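Local structure of double Glycine Motif Protease domain from AMS/PCAT Transporter (Lachnospiraceae bacterium C6A11, 6MPZ) at residues 89-99 with 130-141; 13-21 with 114-122. The protein probably cleaves leader peptides after a double-glycine motif, as the C39-family cysteine protease domain of a transporter that matures and exports lantibiotic-type peptides. All blocks are in the same frame, centred on the assembly; numbering follows the deposited sequence.

Contact 1. Residues 89-99 with 130-141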
loop_
_atom_site.group_PDB
_atom_site.type_symbol
_atom_site.label_atom_id
_atom_site.label_comp_id
_atom_site.label_asym_id
_atom_site.label_seq_id
_atom_site.Cartn_x
_atom_site.Cartn_y
_atom_site.Cartn_z
ATOM N N GLY A 89 -0.623 2.133 12.674
ATOM C CA GLY A 89 -0.181 2.293 11.291
ATOM C C GLY A 89 0.744 3.470 11.073
ATOM O O GLY A 89 0.727 4.392 11.848
ATOM N N THR A 90 1.551 3.445 10.017
ATOM C CA THR A 90 2.284 4.610 9.570
ATOM C C THR A 90 1.966 4.788 8.101
ATOM O O THR A 90 1.620 3.814 7.421
ATOM C CB THR A 90 3.784 4.416 9.793
ATOM O OG1 THR A 90 4.303 3.447 8.857
ATOM C CG2 THR A 90 4.005 3.945 11.203
ATOM N N PHE A 91 2.080 6.034 7.623
ATOM C CA PHE A 91 1.553 6.442 6.321
ATOM C C PHE A 91 2.607 7.116 5.454
ATOM O O PHE A 91 3.466 7.828 5.968
ATOM C CB PHE A 91 0.306 7.300 6.500
ATOM C CG PHE A 91 -0.634 6.739 7.524
ATOM C CD1 PHE A 91 -1.378 5.621 7.244
ATOM C CD2 PHE A 91 -0.728 7.296 8.812
ATOM C CE1 PHE A 91 -2.230 5.058 8.215
ATOM C CE2 PHE A 91 -1.566 6.740 9.785
ATOM C CZ PHE A 91 -2.329 5.614 9.480
ATOM N N PRO A 92 2.598 6.856 4.138
ATOM C CA PRO A 92 1.617 5.973 3.473
ATOM C C PRO A 92 1.954 4.487 3.707
ATOM O O PRO A 92 3.103 4.137 4.045
ATOM C CB PRO A 92 1.814 6.328 1.997
ATOM C CG PRO A 92 3.287 6.593 1.916
ATOM C CD PRO A 92 3.621 7.322 3.187
ATOM N N CYS A 93 0.964 3.652 3.544
ATOM C CA CYS A 93 1.111 2.188 3.605
ATOM C C CYS A 93 0.178 1.629 2.528
ATOM O O CYS A 93 -0.754 2.342 2.060
ATOM C CB CYS A 93 0.728 1.606 5.000
ATOM S SG CYS A 93 -0.983 1.949 5.559
ATOM N N ILE A 94 0.391 0.376 2.155
ATOM C CA ILE A 94 -0.457 -0.268 1.156
ATOM C C ILE A 94 -1.343 -1.256 1.893
ATOM O O ILE A 94 -0.851 -1.995 2.758
ATOM C CB ILE A 94 0.389 -0.991 0.044
ATOM C CG1 ILE A 94 1.211 0.037 -0.778
ATOM C CG2 ILE A 94 -0.533 -1.746 -0.896
ATOM C CD1 ILE A 94 2.202 -0.527 -1.779
ATOM N N ILE A 95 -2.639 -1.280 1.540
ATOM C CA ILE A 95 -3.568 -2.149 2.187
ATOM C C ILE A 95 -4.364 -2.934 1.145
ATOM O O ILE A 95 -4.666 -2.415 0.057
ATOM C CB ILE A 95 -4.520 -1.426 3.183
ATOM C CG1 ILE A 95 -5.439 -0.402 2.490
ATOM C CG2 ILE A 95 -3.722 -0.774 4.271
ATOM C CD1 ILE A 95 -6.569 0.175 3.344
ATOM N N HIS A 96 -4.666 -4.187 1.513
ATOM C CA HIS A 96 -5.478 -5.133 0.729
ATOM C C HIS A 96 -6.959 -4.724 0.904
ATOM O O HIS A 96 -7.355 -4.318 1.981
ATOM C CB HIS A 96 -5.149 -6.549 1.267
ATOM C CG HIS A 96 -5.650 -7.689 0.426
ATOM N ND1 HIS A 96 -5.596 -7.702 -0.951
ATOM C CD2 HIS A 96 -6.154 -8.892 0.788
ATOM C CE1 HIS A 96 -6.086 -8.837 -1.398
ATOM N NE2 HIS A 96 -6.424 -9.580 -0.364
ATOM N N TRP A 97 -7.753 -4.803 -0.155
ATOM C CA TRP A 97 -9.066 -4.125 -0.233
ATOM C C TRP A 97 -10.061 -5.000 -0.983
ATOM O O TRP A 97 -9.821 -5.339 -2.147
ATOM C CB TRP A 97 -8.885 -2.790 -0.984
ATOM C CG TRP A 97 -10.005 -1.757 -0.926
ATOM C CD1 TRP A 97 -10.923 -1.476 -1.897
ATOM C CD2 TRP A 97 -10.264 -0.836 0.139
ATOM N NE1 TRP A 97 -11.733 -0.427 -1.503
ATOM C CE2 TRP A 97 -11.363 -0.029 -0.256
ATOM C CE3 TRP A 97 -9.677 -0.618 1.399
ATOM C CZ2 TRP A 97 -11.900 0.962 0.572
ATOM C CZ3 TRP A 97 -10.207 0.383 2.219
ATOM C CH2 TRP A 97 -11.313 1.143 1.811
ATOM N N ASN A 98 -11.173 -5.327 -0.319
ATOM C CA ASN A 98 -12.227 -6.225 -0.840
ATOM C C ASN A 98 -11.725 -7.591 -1.334
ATOM O O ASN A 98 -12.318 -8.159 -2.227
ATOM C CB ASN A 98 -13.018 -5.506 -1.940
ATOM C CG ASN A 98 -13.682 -4.254 -1.432
ATOM O OD1 ASN A 98 -14.087 -4.201 -0.272
ATOM N ND2 ASN A 98 -13.771 -3.230 -2.271
ATOM N N PHE A 99 -10.606 -8.067 -0.782
ATOM C CA PHE A 99 -9.972 -9.363 -1.141
ATOM C C PHE A 99 -9.430 -9.458 -2.583
ATOM O O PHE A 99 -8.977 -10.495 -2.993
ATOM C CB PHE A 99 -10.910 -10.553 -0.795
ATOM C CG PHE A 99 -11.330 -10.585 0.650
ATOM C CD1 PHE A 99 -10.475 -11.124 1.617
ATOM C CD2 PHE A 99 -12.536 -10.016 1.070
ATOM C CE1 PHE A 99 -10.823 -11.120 2.971
ATOM C CE2 PHE A 99 -12.885 -10.012 2.416
ATOM C CZ PHE A 99 -12.021 -10.564 3.371
ATOM N N PHE A 130 -14.793 1.710 5.311
ATOM C CA PHE A 130 -13.386 1.337 5.489
ATOM C C PHE A 130 -13.244 0.033 6.232
ATOM O O PHE A 130 -12.610 -0.887 5.733
ATOM C CB PHE A 130 -12.588 2.393 6.241
ATOM C CG PHE A 130 -11.136 2.029 6.415
ATOM C CD1 PHE A 130 -10.201 2.291 5.387
ATOM C CD2 PHE A 130 -10.704 1.382 7.554
ATOM C CE1 PHE A 130 -8.862 1.952 5.539
ATOM C CE2 PHE A 130 -9.369 1.037 7.698
ATOM C CZ PHE A 130 -8.446 1.339 6.684
ATOM N N ASP A 131 -13.876 -0.046 7.403
ATOM C CA ASP A 131 -13.793 -1.224 8.273
ATOM C C ASP A 131 -14.228 -2.513 7.578
ATOM O O ASP A 131 -13.625 -3.559 7.830
ATOM C CB ASP A 131 -14.585 -1.031 9.581
ATOM C CG ASP A 131 -13.943 0.011 10.542
ATOM O OD1 ASP A 131 -12.818 0.519 10.295
ATOM O OD2 ASP A 131 -14.561 0.331 11.577
ATOM N N ARG A 132 -15.238 -2.470 6.691
ATOM C CA ARG A 132 -15.595 -3.699 5.950
ATOM C C ARG A 132 -14.712 -4.009 4.735
ATOM O O ARG A 132 -14.533 -5.175 4.410
ATOM C CB ARG A 132 -17.072 -3.757 5.592
ATOM C CG ARG A 132 -17.629 -2.749 4.629
ATOM C CD ARG A 132 -19.029 -3.131 4.120
ATOM N NE ARG A 132 -20.092 -2.364 4.800
ATOM C CZ ARG A 132 -20.467 -1.116 4.511
ATOM N NH1 ARG A 132 -19.992 -0.483 3.448
ATOM N NH2 ARG A 132 -21.451 -0.579 5.232
ATOM N N SER A 133 -14.167 -2.978 4.092
ATOM C CA SER A 133 -13.367 -3.109 2.867
ATOM C C SER A 133 -11.883 -3.484 3.129
ATOM O O SER A 133 -11.289 -4.299 2.392
ATOM C CB SER A 133 -13.409 -1.817 2.047
ATOM O OG SER A 133 -14.691 -1.625 1.522
ATOM N N PHE A 134 -11.297 -2.933 4.182
ATOM C CA PHE A 134 -9.949 -3.360 4.582
ATOM C C PHE A 134 -9.977 -4.839 5.064
ATOM O O PHE A 134 -10.694 -5.177 5.986
ATOM C CB PHE A 134 -9.457 -2.442 5.659
ATOM C CG PHE A 134 -8.162 -2.844 6.297
ATOM C CD1 PHE A 134 -7.033 -3.007 5.536
ATOM C CD2 PHE A 134 -8.083 -3.038 7.665
ATOM C CE1 PHE A 134 -5.828 -3.362 6.132
ATOM C CE2 PHE A 134 -6.871 -3.386 8.268
ATOM C CZ PHE A 134 -5.744 -3.560 7.491
ATOM N N THR A 135 -9.190 -5.699 4.429
ATOM C CA THR A 135 -9.196 -7.145 4.742
ATOM C C THR A 135 -8.306 -7.533 5.893
ATOM O O THR A 135 -8.331 -8.680 6.334
ATOM C CB THR A 135 -8.659 -7.997 3.561
ATOM O OG1 THR A 135 -7.236 -7.804 3.425
ATOM C CG2 THR A 135 -9.351 -7.660 2.304
ATOM N N GLY A 136 -7.435 -6.625 6.304
ATOM C CA GLY A 136 -6.551 -6.876 7.406
ATOM C C GLY A 136 -5.092 -6.844 7.068
ATOM O O GLY A 136 -4.278 -6.672 8.002
ATOM N N ILE A 137 -4.729 -6.992 5.781
ATOM C CA ILE A 137 -3.303 -7.049 5.380
ATOM C C ILE A 137 -2.777 -5.631 5.001
ATOM O O ILE A 137 -3.362 -4.955 4.173
ATOM C CB ILE A 137 -3.058 -8.008 4.181
ATOM C CG1 ILE A 137 -3.653 -9.418 4.430
ATOM C CG2 ILE A 137 -1.570 -8.122 3.900
ATOM C CD1 ILE A 137 -3.130 -10.168 5.654
ATOM N N CYS A 138 -1.620 -5.258 5.563
ATOM C CA CYS A 138 -1.101 -3.934 5.516
ATOM C C CYS A 138 0.382 -4.024 5.291
ATOM O O CYS A 138 1.065 -4.699 6.044
ATOM C CB CYS A 138 -1.340 -3.213 6.851
ATOM S SG CYS A 138 -0.598 -1.557 6.963
ATOM N N LEU A 139 0.877 -3.328 4.278
ATOM C CA LEU A 139 2.296 -3.318 4.009
ATOM C C LEU A 139 2.785 -1.959 4.456
ATOM O O LEU A 139 2.258 -0.968 4.025
ATOM C CB LEU A 139 2.571 -3.572 2.516
ATOM C CG LEU A 139 1.773 -4.743 1.869
ATOM C CD1 LEU A 139 1.977 -4.812 0.356
ATOM C CD2 LEU A 139 2.047 -6.078 2.551
ATOM N N ILE A 140 3.829 -1.971 5.292
ATOM C CA ILE A 140 4.313 -0.871 6.074
ATOM C C ILE A 140 5.752 -0.643 5.626
ATOM O O ILE A 140 6.516 -1.606 5.466
ATOM C CB ILE A 140 4.215 -1.235 7.579
ATOM C CG1 ILE A 140 2.740 -1.257 8.035
ATOM C CG2 ILE A 140 5.079 -0.317 8.460
ATOM C CD1 ILE A 140 2.178 0.120 8.332
ATOM N N PHE A 141 6.100 0.618 5.355
ATOM C CA PHE A 141 7.381 0.950 4.739
ATOM C C PHE A 141 8.094 1.997 5.549
ATOM O O PHE A 141 7.461 2.833 6.188
ATOM C CB PHE A 141 7.205 1.458 3.299
ATOM C CG PHE A 141 6.448 0.510 2.407
ATOM C CD1 PHE A 141 7.101 -0.535 1.768
ATOM C CD2 PHE A 141 5.082 0.656 2.202
ATOM C CE1 PHE A 141 6.401 -1.409 0.972
ATOM C CE2 PHE A 141 4.408 -0.221 1.398
ATOM C CZ PHE A 141 5.054 -1.238 0.781
HETATM O O HOH W 1 6.771 3.139 9.034
HETATM O O HOH W 2 3.937 2.622 6.147
HETATM O O HOH W 3 5.711 4.577 4.557
#

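Contact 2. Residues 13-21 with 114-122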
loop_
_atom_site.group_PDB
_atom_site.type_symbol
_atom_site.label_atom_id
_atom_site.label_comp_id
_atom_site.label_asym_id
_atom_site.label_seq_id
_atom_site.Cartn_x
_atom_site.Cartn_y
_atom_site.Cartn_z
ATOM N N ARG A 13 -2.147 12.825 8.099
ATOM C CA ARG A 13 -2.211 12.202 6.797
ATOM C C ARG A 13 -0.944 12.531 6.008
ATOM O O ARG A 13 -0.360 13.593 6.172
ATOM C CB ARG A 13 -3.450 12.668 6.053
ATOM C CG ARG A 13 -4.725 12.280 6.772
ATOM C CD ARG A 13 -5.968 12.934 6.165
ATOM N NE ARG A 13 -6.000 14.375 6.411
ATOM C CZ ARG A 13 -6.660 15.270 5.674
ATOM N NH1 ARG A 13 -7.409 14.909 4.610
ATOM N NH2 ARG A 13 -6.598 16.558 6.016
ATOM N N ALA A 14 -0.526 11.587 5.166
ATOM C CA ALA A 14 0.618 11.761 4.256
ATOM C C ALA A 14 0.104 12.393 2.964
ATOM O O ALA A 14 -0.994 12.046 2.471
ATOM C CB ALA A 14 1.277 10.437 3.938
ATOM N N LYS A 15 0.870 13.365 2.433
ATOM C CA LYS A 15 0.586 13.932 1.135
ATOM C C LYS A 15 1.200 12.997 0.100
ATOM O O LYS A 15 2.383 12.883 0.034
ATOM C CB LYS A 15 1.118 15.362 1.014
ATOM C CG LYS A 15 0.213 16.353 1.760
ATOM C CD LYS A 15 0.804 17.745 1.913
ATOM C CE LYS A 15 0.777 18.513 0.587
ATOM N NZ LYS A 15 1.271 19.903 0.762
ATOM N N VAL A 16 0.364 12.328 -0.679
ATOM C CA VAL A 16 0.826 11.308 -1.647
ATOM C C VAL A 16 0.215 11.582 -3.004
ATOM O O VAL A 16 -1.005 11.678 -3.120
ATOM C CB VAL A 16 0.420 9.854 -1.231
ATOM C CG1 VAL A 16 1.023 8.824 -2.173
ATOM C CG2 VAL A 16 0.888 9.547 0.189
ATOM N N PRO A 17 1.061 11.652 -4.051
ATOM C CA PRO A 17 0.525 11.919 -5.373
ATOM C C PRO A 17 -0.340 10.781 -5.886
ATOM O O PRO A 17 -0.079 9.610 -5.549
ATOM C CB PRO A 17 1.766 12.105 -6.236
ATOM C CG PRO A 17 2.907 11.570 -5.467
ATOM C CD PRO A 17 2.537 11.529 -4.037
ATOM N N VAL A 18 -1.382 11.134 -6.639
ATOM C CA VAL A 18 -2.237 10.170 -7.307
ATOM C C VAL A 18 -1.624 9.593 -8.622
ATOM O O VAL A 18 -1.284 10.355 -9.511
ATOM C CB VAL A 18 -3.598 10.830 -7.627
ATOM C CG1 VAL A 18 -4.484 9.926 -8.511
ATOM C CG2 VAL A 18 -4.293 11.194 -6.326
ATOM N N ILE A 19 -1.480 8.250 -8.704
ATOM C CA ILE A 19 -1.112 7.508 -9.938
ATOM C C ILE A 19 -2.209 6.498 -10.200
ATOM O O ILE A 19 -2.530 5.701 -9.309
ATOM C CB ILE A 19 0.209 6.742 -9.812
ATOM C CG1 ILE A 19 1.352 7.697 -9.594
ATOM C CG2 ILE A 19 0.500 5.927 -11.082
ATOM C CD1 ILE A 19 2.690 7.055 -9.285
ATOM N N MET A 20 -2.811 6.536 -11.384
ATOM C CA MET A 20 -3.917 5.627 -11.713
ATOM C C MET A 20 -3.327 4.352 -12.292
ATOM O O MET A 20 -2.247 4.376 -12.916
ATOM C CB MET A 20 -4.886 6.272 -12.699
ATOM C CG MET A 20 -5.477 7.603 -12.235
ATOM S SD MET A 20 -6.619 7.433 -10.838
ATOM C CE MET A 20 -7.998 6.521 -11.551
ATOM N N GLN A 21 -3.998 3.219 -12.064
ATOM C CA GLN A 21 -3.626 1.994 -12.778
ATOM C C GLN A 21 -4.026 2.182 -14.244
ATOM O O GLN A 21 -5.140 2.659 -14.524
ATOM C CB GLN A 21 -4.299 0.760 -12.190
ATOM C CG GLN A 21 -5.818 0.692 -12.358
ATOM C CD GLN A 21 -6.469 -0.324 -11.444
ATOM O OE1 GLN A 21 -5.824 -0.911 -10.603
ATOM N NE2 GLN A 21 -7.766 -0.525 -11.605
ATOM N N TYR A 114 -8.488 8.259 4.297
ATOM C CA TYR A 114 -8.010 8.948 3.092
ATOM C C TYR A 114 -7.052 8.039 2.289
ATOM O O TYR A 114 -5.923 7.700 2.728
ATOM C CB TYR A 114 -7.359 10.281 3.468
ATOM C CG TYR A 114 -8.370 11.282 3.957
ATOM C CD1 TYR A 114 -8.836 11.237 5.275
ATOM C CD2 TYR A 114 -8.915 12.243 3.093
ATOM C CE1 TYR A 114 -9.796 12.154 5.731
ATOM C CE2 TYR A 114 -9.870 13.158 3.544
ATOM C CZ TYR A 114 -10.312 13.104 4.855
ATOM O OH TYR A 114 -11.250 13.998 5.268
ATOM N N ILE A 115 -7.507 7.720 1.088
ATOM C CA ILE A 115 -6.948 6.684 0.243
ATOM C C ILE A 115 -6.676 7.237 -1.168
ATOM O O ILE A 115 -7.394 8.119 -1.649
ATOM C CB ILE A 115 -7.947 5.507 0.257
ATOM C CG1 ILE A 115 -7.798 4.740 1.582
ATOM C CG2 ILE A 115 -7.812 4.596 -0.935
ATOM C CD1 ILE A 115 -8.925 3.819 1.888
ATOM N N ASN A 116 -5.590 6.773 -1.778
ATOM C CA ASN A 116 -5.382 6.885 -3.243
ATOM C C ASN A 116 -5.665 5.507 -3.791
ATOM O O ASN A 116 -4.885 4.586 -3.601
ATOM C CB ASN A 116 -3.935 7.329 -3.562
ATOM C CG ASN A 116 -3.713 8.837 -3.359
ATOM O OD1 ASN A 116 -4.683 9.596 -3.160
ATOM N ND2 ASN A 116 -2.429 9.274 -3.361
ATOM N N ASP A 117 -6.851 5.365 -4.374
ATOM C CA ASP A 117 -7.296 4.148 -4.996
ATOM C C ASP A 117 -6.843 4.181 -6.482
ATOM O O ASP A 117 -7.239 5.077 -7.223
ATOM C CB ASP A 117 -8.823 4.058 -4.914
ATOM C CG ASP A 117 -9.371 2.773 -5.519
ATOM O OD1 ASP A 117 -8.752 2.129 -6.423
ATOM O OD2 ASP A 117 -10.454 2.381 -5.078
ATOM N N PRO A 118 -6.028 3.196 -6.928
ATOM C CA PRO A 118 -5.545 3.220 -8.332
ATOM C C PRO A 118 -6.652 3.140 -9.394
ATOM O O PRO A 118 -6.429 3.548 -10.531
ATOM C CB PRO A 118 -4.613 2.013 -8.413
ATOM C CG PRO A 118 -4.283 1.651 -7.028
ATOM C CD PRO A 118 -5.415 2.110 -6.150
ATOM N N ALA A 119 -7.823 2.626 -9.019
ATOM C CA ALA A 119 -9.006 2.597 -9.902
ATOM C C ALA A 119 -9.835 3.860 -9.869
ATOM O O ALA A 119 -10.628 4.069 -10.767
ATOM C CB ALA A 119 -9.900 1.409 -9.555
ATOM N N LYS A 120 -9.717 4.675 -8.816
ATOM C CA LYS A 120 -10.604 5.840 -8.652
ATOM C C LYS A 120 -9.922 7.173 -8.421
ATOM O O LYS A 120 -10.561 8.170 -8.627
ATOM C CB LYS A 120 -11.639 5.559 -7.545
ATOM C CG LYS A 120 -12.599 4.436 -7.927
ATOM C CD LYS A 120 -13.873 4.409 -7.090
ATOM C CE LYS A 120 -13.642 3.967 -5.650
ATOM N NZ LYS A 120 -14.650 4.584 -4.741
ATOM N N GLY A 121 -8.629 7.205 -8.054
ATOM C CA GLY A 121 -7.975 8.450 -7.646
ATOM C C GLY A 121 -8.069 8.640 -6.124
ATOM O O GLY A 121 -8.215 7.665 -5.359
ATOM N N ASP A 122 -7.954 9.884 -5.691
ATOM C CA ASP A 122 -8.003 10.201 -4.260
ATOM C C ASP A 122 -9.450 10.236 -3.714
ATOM O O ASP A 122 -10.279 10.995 -4.198
ATOM C CB ASP A 122 -7.166 11.432 -3.887
ATOM C CG ASP A 122 -7.724 12.716 -4.407
ATOM O OD1 ASP A 122 -7.836 12.858 -5.618
ATOM O OD2 ASP A 122 -8.027 13.598 -3.600
#

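Contact 1. Residues 89-99 with 130-141
I94 and L139 face each other as an antiparallel hydrogen-bonded pair, and both of their amides are satisfied across the strands. L139 N reaches I94 O at 2.7 Å, an almost straight bond (176° at the hydrogen), and I94 N returns one to L139 O. Two residues on, H96 N donates to I137 O. The register slips by two between I95 and W97, and this beta bulge hands the pairing over to 134-135 and the end of helix 127-133: T135 N makes a weak, long bond to H96 O, and N98 N donates to S133 O (2.9 Å). At the other end water stands in for direct pairing. One water joins T90 OG1 and P92 O to F141 N, a second joins the same hydroxyl to F141 O, and a third lies between P92 O and F141 O. T90 N has no partner; I140 CD1 lies 3.8 Å from it.

S133 ends helix 127-133, its small side chain under the W97 indole: CB points into the face of the six-membered ring, a CH-pi contact 3.5 Å from the centroid, while F130 CD1 meets the edge. S133 OG has weak bonds, to E129 O and, not settled, to N98 OD1. With CG anti to the backbone N (chi1 -166°), the indole swings back over S133. I95, branched at CB, packs CD1 3.6 Å from F130 CE1 and CB against F134 CE1. T135 CG2 sits over the centre of the F99 ring, and its OG1 lies at the edge of the H96 imidazole, whose ND1 makes a weak bond to H101 O. H96 and I137 also pack on the bound peptide in this bulged antiparallel strand pair, part of the central sheet of a papain-like C39 peptidase.

Contact 2. Residues 13-21 with 114-122
Segment 13-21 has no regular secondary structure and runs extended past the end of strand 112-117, coming closest where the CA atoms of M20 and P118 are 4.5 Å apart. The backbones share one direct bond, Q21 N to P118 O at 2.9 Å, with the donor tilted 31° from the carbonyl plane. Beyond the strand, 117-121 folds back on itself: K120 N and G121 N both bond to D117 O in a classic beta bulge, and D117 OD1 accepts from A119 N in an Asx turn. G121, with phi 92°, takes a backbone shape that glycine adopts easily.

N116 uses both ends of its amide: ND2 donates to V16 O at 2.8 Å, within its own amide plane but from well above that of the carbonyl, while OD1 accepts from K106 NZ. V18 packs on the return of the turn, CG1 on G121 CA and CG2 against D122 CB. M20, bent at chi2 and chi3, curls its flexible thioether back so that SD lies 3.4 Å from G121 N. Q21, extended beyond CG, crosses P118, bringing NE2 to 3.5 Å from A119 CB. At the far end R13 bends at chi3 and tips NH1 toward the face of Y114, a cation-pi contact with CZ 4.3 Å from the ring centroid, the guanidinium plane turned 61° from the ring and CD also over the face.

D117 OD1, already bonded to A119 N, also accepts from H101 NE2, and Q21 touches both C27 and the bound peptide. The arrangement is consistent with the Cys-His-Asp active site of papain-like C39 peptidases, in which the glutamine ahead of the cysteine commonly lines the oxyanion hole.

From the N terminus the chain first passes through 13-21, then helices 27-38, 45-52 and 61-70 and strand 74-79, before 89-99 enters the sheet. Strands 101-109 and 112-117 follow, and 114-122 closes the long loop of contact 2 on the segment ahead of helix 27-38. Only then does 130-141 return to strand 93-97, completing contact 1, so the two closures cross rather than nest. Contact 2 ties the N-terminal segment to the sheet; contact 1 joins strands within it. They touch directly: W97 CH2 packs on I115 CD1 at 3.6 Å, and P92 lies against A14 and V16.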